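Local coordinates for protein malonate decarboxylase subunit alpha (Acinetobacter baumannii ATCC 17978, PDB 6MPR) that probably transfers the acyl carrier protein from acetyl-ACP to malonate, releasing acetate, as the transferase subunit of malonate decarboxylase, at residues L369-D372 with H376-T379; Q432-F437 with K442-D447. All coordinates share one frame; numbering follows the deposited sequence.

Contact 1 of 2, residues L369-D372 with H376-T379; sequences LQVD and HSST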
loop_
_atom_site.group_PDB
_atom_site.type_symbol
_atom_site.label_atom_id
_atom_site.label_comp_id
_atom_site.label_asym_id
_atom_site.label_seq_id
_atom_site.Cartn_x
_atom_site.Cartn_y
_atom_site.Cartn_z
ATOM N N LEU A 369 19.412 4.423 15.126
ATOM C CA LEU A 369 20.662 4.376 15.876
ATOM C C LEU A 369 21.728 5.280 15.283
ATOM O O LEU A 369 22.535 5.838 16.032
ATOM C CB LEU A 369 21.215 2.946 15.969
ATOM C CG LEU A 369 20.383 1.959 16.782
ATOM C CD1 LEU A 369 21.097 0.611 16.850
ATOM C CD2 LEU A 369 20.098 2.514 18.174
ATOM N N GLN A 370 21.773 5.412 13.951
ATOM C CA GLN A 370 22.805 6.197 13.285
ATOM C C GLN A 370 22.195 7.127 12.243
ATOM O O GLN A 370 21.226 6.772 11.573
ATOM C CB GLN A 370 23.839 5.299 12.610
ATOM C CG GLN A 370 24.791 4.607 13.578
ATOM C CD GLN A 370 25.987 4.010 12.860
ATOM O OE1 GLN A 370 25.918 3.728 11.662
ATOM N NE2 GLN A 370 27.099 3.862 13.574
ATOM N N VAL A 371 22.767 8.321 12.137
ATOM C CA VAL A 371 22.359 9.352 11.187
ATOM C C VAL A 371 23.642 9.988 10.676
ATOM O O VAL A 371 24.503 10.356 11.480
ATOM C CB VAL A 371 21.452 10.415 11.841
ATOM C CG1 VAL A 371 21.050 11.511 10.845
ATOM C CG2 VAL A 371 20.210 9.764 12.436
ATOM N N ASP A 372 23.796 10.099 9.358
ATOM C CA ASP A 372 24.999 10.728 8.838
ATOM C C ASP A 372 24.727 12.195 8.474
ATOM O O ASP A 372 23.646 12.738 8.725
ATOM C CB ASP A 372 25.593 9.908 7.681
ATOM C CG ASP A 372 24.846 10.058 6.358
ATOM O OD1 ASP A 372 23.884 10.837 6.254
ATOM O OD2 ASP A 372 25.272 9.383 5.390
ATOM N N HIS A 376 20.943 10.515 6.217
ATOM C CA HIS A 376 20.659 9.095 6.008
ATOM C C HIS A 376 20.671 8.381 7.351
ATOM O O HIS A 376 21.563 8.594 8.171
ATOM C CB HIS A 376 21.678 8.459 5.067
ATOM C CG HIS A 376 21.723 9.077 3.702
ATOM N ND1 HIS A 376 20.591 9.424 2.998
ATOM C CD2 HIS A 376 22.772 9.389 2.902
ATOM C CE1 HIS A 376 20.938 9.933 1.828
ATOM N NE2 HIS A 376 22.259 9.923 1.745
ATOM N N SER A 377 19.687 7.525 7.567
ATOM C CA SER A 377 19.428 6.955 8.881
ATOM C C SER A 377 19.364 5.436 8.791
ATOM O O SER A 377 18.759 4.883 7.873
ATOM C CB SER A 377 18.120 7.503 9.467
ATOM O OG SER A 377 18.177 8.915 9.646
ATOM N N SER A 378 20.006 4.758 9.744
ATOM C CA SER A 378 19.931 3.306 9.769
ATOM C C SER A 378 20.136 2.807 11.193
ATOM O O SER A 378 20.746 3.485 12.029
ATOM C CB SER A 378 20.970 2.681 8.830
ATOM O OG SER A 378 20.928 1.273 8.915
ATOM N N THR A 379 19.596 1.623 11.468
ATOM C CA THR A 379 19.882 0.922 12.715
ATOM C C THR A 379 20.812 -0.269 12.508
ATOM O O THR A 379 21.168 -0.934 13.485
ATOM C CB THR A 379 18.591 0.457 13.397
ATOM O OG1 THR A 379 17.863 -0.396 12.505
ATOM C CG2 THR A 379 17.725 1.660 13.807
#
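D372 and H376 close the turn end of this contact with a reciprocal pair of bonds. The amide D372 N reaches H376 O at 2.9 Å, in the carbonyl plane, while H376 N returns a bond to D372 OD1 at 3.0 Å. That second donor lies 44° out of the carboxylate plane, so this N-H meets OD1 from above it. The D372 torsion accounts for this: with chi1 at 76°, CG sits between the backbone N and the carbonyl carbon, which brings OD1 to the amides of M374 and H376. OD2 lies at the edge of the H376 imidazole, 3.5 Å from its CD2. Carboxylate and ring planes are turned 53° apart. The far side of the ring is fixed by a bond between ND1 and G469 N, and L423 of the second subunit packs on both residues.

Farther from the turn, Q370 and S378 form an antiparallel hydrogen-bonded pair: Q370 N to S378 O is 2.9 Å and S378 N to Q370 O is 3.0 Å. Their side chains share one face, each anchored outside the pair, Q370 OE1 by D450 N and S378 OG to P464 O. V371 and S377, the adjacent non-hydrogen-bonded pair, occupy the other face; on it V371 CG2 lies 3.6 Å from S377 OG in the conformer given, whose polar partner is G375 O.

At the open end L369 and T379 cross at about a right angle, the branch carbon L369 CG meeting T379 CG2 at 4.0 Å. L369 CD1 lies 3.7 Å from T379 O. This is the ladder of a short two-stranded beta hairpin with a three-residue connection.

Contact 2 of 2, residues Q432-F437 with K442-D447; sequences QMVETF and KPTFVD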
loop_
_atom_site.group_PDB
_atom_site.type_symbol
_atom_site.label_atom_id
_atom_site.label_comp_id
_atom_site.label_asym_id
_atom_site.label_seq_id
_atom_site.Cartn_x
_atom_site.Cartn_y
_atom_site.Cartn_z
ATOM N N GLN A 432 12.782 12.432 12.322
ATOM C CA GLN A 432 13.745 11.634 13.080
ATOM C C GLN A 432 13.956 12.300 14.436
ATOM O O GLN A 432 14.547 13.386 14.517
ATOM C CB GLN A 432 15.072 11.497 12.339
ATOM C CG GLN A 432 15.087 10.391 11.322
ATOM C CD GLN A 432 15.179 9.008 11.955
ATOM O OE1 GLN A 432 15.148 7.998 11.262
ATOM N NE2 GLN A 432 15.284 8.957 13.277
ATOM N N MET A 433 13.487 11.642 15.498
ATOM C CA MET A 433 13.520 12.168 16.862
ATOM C C MET A 433 14.493 11.295 17.642
ATOM O O MET A 433 14.165 10.164 18.014
ATOM C CB MET A 433 12.123 12.155 17.485
ATOM C CG MET A 433 12.077 12.531 18.944
ATOM S SD MET A 433 10.353 12.431 19.504
ATOM C CE MET A 433 10.453 13.358 21.000
ATOM N N VAL A 434 15.692 11.822 17.891
ATOM C CA VAL A 434 16.823 11.014 18.317
ATOM C C VAL A 434 17.694 11.847 19.262
ATOM O O VAL A 434 17.912 13.038 19.017
ATOM C CB VAL A 434 17.541 10.533 17.026
ATOM C CG1 VAL A 434 18.810 11.290 16.750
ATOM C CG2 VAL A 434 17.680 8.995 16.991
ATOM N N GLU A 435 18.177 11.235 20.345
ATOM C CA GLU A 435 19.163 11.920 21.166
ATOM C C GLU A 435 20.527 11.861 20.477
ATOM O O GLU A 435 20.786 11.006 19.624
ATOM C CB GLU A 435 19.254 11.318 22.575
ATOM C CG GLU A 435 17.944 11.329 23.356
ATOM C CD GLU A 435 17.985 10.454 24.598
ATOM O OE1 GLU A 435 18.842 10.697 25.477
ATOM O OE2 GLU A 435 17.164 9.513 24.681
ATOM N N THR A 436 21.396 12.806 20.832
ATOM C CA THR A 436 22.661 12.908 20.108
ATOM C C THR A 436 23.592 11.738 20.409
ATOM O O THR A 436 24.424 11.382 19.569
ATOM C CB THR A 436 23.337 14.250 20.403
ATOM O OG1 THR A 436 23.568 14.403 21.815
ATOM C CG2 THR A 436 22.443 15.375 19.892
ATOM N N PHE A 437 23.449 11.105 21.568
ATOM C CA PHE A 437 24.184 9.888 21.873
ATOM C C PHE A 437 23.215 8.789 22.269
ATOM O O PHE A 437 22.194 9.049 22.911
ATOM C CB PHE A 437 25.218 10.098 22.984
ATOM C CG PHE A 437 26.430 10.847 22.530
ATOM C CD1 PHE A 437 26.393 12.230 22.394
ATOM C CD2 PHE A 437 27.600 10.173 22.224
ATOM C CE1 PHE A 437 27.505 12.921 21.977
ATOM C CE2 PHE A 437 28.716 10.858 21.799
ATOM C CZ PHE A 437 28.675 12.229 21.674
ATOM N N LYS A 442 27.430 5.571 22.449
ATOM C CA LYS A 442 27.876 5.760 21.077
ATOM C C LYS A 442 27.145 6.947 20.447
ATOM O O LYS A 442 25.974 7.187 20.744
ATOM C CB LYS A 442 27.638 4.496 20.254
ATOM C CG LYS A 442 28.475 3.307 20.711
ATOM C CD LYS A 442 28.115 2.040 19.955
ATOM C CE LYS A 442 29.023 0.893 20.364
ATOM N NZ LYS A 442 30.463 1.262 20.205
ATOM N N PRO A 443 27.817 7.715 19.600
ATOM C CA PRO A 443 27.151 8.852 18.955
ATOM C C PRO A 443 26.091 8.405 17.967
ATOM O O PRO A 443 26.253 7.413 17.252
ATOM C CB PRO A 443 28.302 9.583 18.251
ATOM C CG PRO A 443 29.386 8.587 18.141
ATOM C CD PRO A 443 29.261 7.692 19.324
ATOM N N THR A 444 24.984 9.150 17.936
ATOM C CA THR A 444 23.986 8.927 16.904
ATOM C C THR A 444 24.453 9.483 15.572
ATOM O O THR A 444 24.298 8.841 14.523
ATOM C CB THR A 444 22.667 9.578 17.296
ATOM O OG1 THR A 444 22.233 9.036 18.548
ATOM C CG2 THR A 444 21.634 9.326 16.224
ATOM N N PHE A 445 25.045 10.661 15.601
ATOM C CA PHE A 445 25.478 11.336 14.391
ATOM C C PHE A 445 26.910 10.921 14.084
ATOM O O PHE A 445 27.807 11.082 14.923
ATOM C CB PHE A 445 25.313 12.847 14.563
ATOM C CG PHE A 445 23.880 13.253 14.696
ATOM C CD1 PHE A 445 23.078 13.373 13.568
ATOM C CD2 PHE A 445 23.307 13.436 15.948
ATOM C CE1 PHE A 445 21.744 13.712 13.676
ATOM C CE2 PHE A 445 21.967 13.766 16.066
ATOM C CZ PHE A 445 21.185 13.912 14.926
ATOM N N VAL A 446 27.107 10.348 12.895
ATOM C CA VAL A 446 28.379 9.775 12.468
ATOM C C VAL A 446 28.716 10.278 11.073
ATOM O O VAL A 446 27.827 10.542 10.260
ATOM C CB VAL A 446 28.351 8.233 12.460
ATOM C CG1 VAL A 446 28.159 7.688 13.867
ATOM C CG2 VAL A 446 27.256 7.733 11.514
ATOM N N ASP A 447 30.019 10.382 10.790
ATOM C CA ASP A 447 30.450 10.744 9.444
ATOM C C ASP A 447 30.097 9.667 8.425
ATOM O O ASP A 447 29.802 9.982 7.264
ATOM C CB ASP A 447 31.958 11.002 9.425
ATOM C CG ASP A 447 32.353 12.260 10.178
ATOM O OD1 ASP A 447 31.551 13.219 10.212
ATOM O OD2 ASP A 447 33.475 12.293 10.730
#
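The backbones of 434-437 and 442-445 run 130° apart, roughly opposed but splayed, and a single bridge joins them where F437 CA and P443 CA approach to 4.3 Å. The amide T444 N bonds T436 O at 2.8 Å and is nearly straight, 167° at the hydrogen, though it comes from above the carbonyl plane. F437 CA adds a longer contact of 3.4 Å to K442 O.

T444 supplies the main side-chain link. Its OG1 donates to E435 O at 2.7 Å, so the successive carbonyls of E435 and T436 are held by the hydroxyl and amide of one residue. With chi1 at -58°, OG1 is anti to the carbonyl carbon and beside T444 N, which sets both donors toward these adjacent carbonyls; OG1 is also bonded to Q438 NE2. The other branch, CG2, meets V434 CG1 tip to tip, although V434 has two conformers and the exact fit is doubtful.

Two phenyl rings make the apolar flanks. F437 crosses P443 at a slant, CE2 lying 3.8 Å from P443 CB and CD2 3.6 Å from P443 CA. F445 brings CE2 to within 4.2 Å of T436 CG2; the T436 hydroxyl is bonded to E478 instead. The arrangement is a loop folded back on itself at the C-terminal end of strand 429-433, in the crossover that leads through helix 450-458 to the neighbouring parallel strand 474-477, a beta-alpha-beta connection.

In the fold
Contacts 1 and 2 lie with their centres about 8 Å apart and follow one another along the chain. The hairpin of contact 1 is joined to the loop of contact 2 through V371: its N lies 2.9 Å from T444 O and its O lies 3.0 Å from V446 N, both probable hydrogen bonds. This pattern, one residue bonded to those before and after F445, is that of a parallel bridge, and the F445 side chain packs on V371. D372 CB adds packing at 3.5 Å from V446 O, and S377 CB packs 3.5 Å from Q432 OE1. Contact 1 follows strand 363-366 and contact 2 starts at the end of strand 429-433; these parallel neighbours in the main sheet place both contacts at its C-terminal side.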